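Local coordinates for EGF family domain-containing protein (Toxoplasma gondii, PDB 4Z80), which binds the RON2L1 peptide as AMA4, the parasite-surface member of an AMA-RON2 pair, likely contributing to the moving junction through which the parasite invades host cells, at the interface of chains A and B. Numbering follows the deposited sequence. Chains: chain A, EGF family domain-containing protein; chain B, Cytoadherence-linked asexual protein.

The interface of chains A and B. Residues chain A 163-166; chain B 10, 14, 34-35.
The loop at A:Tyr163 and A:Asn164, with the first turn of helix 165-172, meets two stretches of the RON2L1 peptide: helix 10-17, through B:Gln10 and B:Ala14, and the C-terminal loop at B:Pro34 and B:Ile35. B:Ile35 lies across A:Asn164 at about a right angle, its CG1 3.7 Å from A:Asn164 CB, and its CD1 tip reaches on to the amide of A:Asn166, 3.6 Å from ND2. CG of A:Asn164 sits between the backbone N and the carbonyl carbon (chi1 67°), which brings the amide back over the start of the helix, where OD1 accepts a 2.8 Å hydrogen bond from A:Asn166 N. This N-cap bond is bent (118° at H), its donor tilted from the carbonyl plane; it helps orient the amide with ND2 toward the peptide, where it binds two waters. Water 1, in plane at the edge of the A:Tyr163 ring, also joins B:Ala14 O and B:Pro34 O, tying peptide helix to peptide loop. Water 2 links A:Asn164 ND2 to B:Gln10 O and OE1. A:Asn166 and B:Gln10 cross obliquely, amide planes 80° apart, with B:Gln10 OE1 3.4 Å from A:Asn166 CB; water 3, 2.6 Å from A:Asn166 ND2, makes their polar link. B:Pro34 lies over one face of the A:Tyr163 ring, its CB 3.9 Å from CE2, while the B:Ala14 methyl sits off the CD2 edge toward the opposite side. The patch probably contributes to AMA4-RON2 recognition by seating the peptide's helix and C-terminal loop together.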
loop_
_atom_site.group_PDB
_atom_site.type_symbol
_atom_site.label_atom_id
_atom_site.label_comp_id
_atom_site.label_asym_id
_atom_site.label_seq_id
_atom_site.Cartn_x
_atom_site.Cartn_y
_atom_site.Cartn_z
ATOM N N TYR A 163 14.830 4.671 18.019
ATOM C CA TYR A 163 15.879 4.005 18.790
ATOM C C TYR A 163 16.492 4.937 19.841
ATOM O O TYR A 163 16.864 4.484 20.926
ATOM C CB TYR A 163 16.987 3.459 17.884
ATOM C CG TYR A 163 18.146 2.905 18.692
ATOM C CD1 TYR A 163 18.071 1.648 19.279
ATOM C CD2 TYR A 163 19.294 3.658 18.903
ATOM C CE1 TYR A 163 19.113 1.147 20.040
ATOM C CE2 TYR A 163 20.343 3.165 19.657
ATOM C CZ TYR A 163 20.247 1.914 20.223
ATOM O OH TYR A 163 21.297 1.440 20.982
ATOM N N ASN A 164 16.625 6.220 19.517
ATOM C CA ASN A 164 17.090 7.196 20.502
ATOM C C ASN A 164 16.242 8.460 20.441
ATOM O O ASN A 164 15.420 8.618 19.543
ATOM C CB ASN A 164 18.580 7.514 20.296
ATOM C CG ASN A 164 18.867 8.239 18.991
ATOM O OD1 ASN A 164 18.156 9.162 18.604
ATOM N ND2 ASN A 164 19.940 7.836 18.319
ATOM N N VAL A 165 16.429 9.363 21.397
ATOM C CA VAL A 165 15.536 10.511 21.498
ATOM C C VAL A 165 15.765 11.513 20.374
ATOM O O VAL A 165 14.887 12.328 20.090
ATOM C CB VAL A 165 15.680 11.228 22.860
ATOM C CG1 VAL A 165 15.252 10.299 23.985
ATOM C CG2 VAL A 165 17.092 11.712 23.070
ATOM N N ASN A 166 16.924 11.444 19.721
ATOM C CA ASN A 166 17.209 12.326 18.599
ATOM C C ASN A 166 16.389 11.945 17.371
ATOM O O ASN A 166 15.948 12.815 16.627
ATOM C CB ASN A 166 18.699 12.312 18.272
ATOM C CG ASN A 166 19.535 12.908 19.388
ATOM O OD1 ASN A 166 19.003 13.343 20.408
ATOM N ND2 ASN A 166 20.843 12.920 19.205
ATOM N N GLN B 10 18.503 10.388 11.387
ATOM C CA GLN B 10 18.921 10.014 12.731
ATOM C C GLN B 10 19.018 8.505 12.904
ATOM O O GLN B 10 19.878 8.025 13.639
ATOM C CB GLN B 10 17.965 10.605 13.768
ATOM C CG GLN B 10 18.061 12.115 13.865
ATOM C CD GLN B 10 19.409 12.588 14.387
ATOM O OE1 GLN B 10 20.034 11.932 15.222
ATOM N NE2 GLN B 10 19.865 13.728 13.885
ATOM N N ALA B 14 22.249 6.499 14.153
ATOM C CA ALA B 14 22.056 5.865 15.465
ATOM C C ALA B 14 23.105 4.794 15.825
ATOM O O ALA B 14 23.650 4.829 16.924
ATOM C CB ALA B 14 20.651 5.267 15.560
ATOM N N PRO B 34 21.699 4.323 24.635
ATOM C CA PRO B 34 21.444 4.576 23.213
ATOM C C PRO B 34 22.272 5.679 22.599
ATOM O O PRO B 34 22.581 5.592 21.452
ATOM C CB PRO B 34 19.965 4.882 23.151
ATOM C CG PRO B 34 19.591 5.341 24.484
ATOM C CD PRO B 34 20.360 4.509 25.377
ATOM N N ILE B 35 22.631 6.701 23.364
ATOM C CA ILE B 35 23.527 7.736 22.861
ATOM C C ILE B 35 24.737 7.839 23.780
ATOM O O ILE B 35 24.706 8.527 24.802
ATOM C CB ILE B 35 22.817 9.097 22.740
ATOM C CG1 ILE B 35 21.615 8.965 21.794
ATOM C CG2 ILE B 35 23.787 10.160 22.228
ATOM C CD1 ILE B 35 20.792 10.241 21.629
HETATM O O HOH W 1 22.040 5.979 18.859
HETATM O O HOH W 2 20.867 9.270 15.916
HETATM O O HOH W 3 21.794 12.852 16.823
#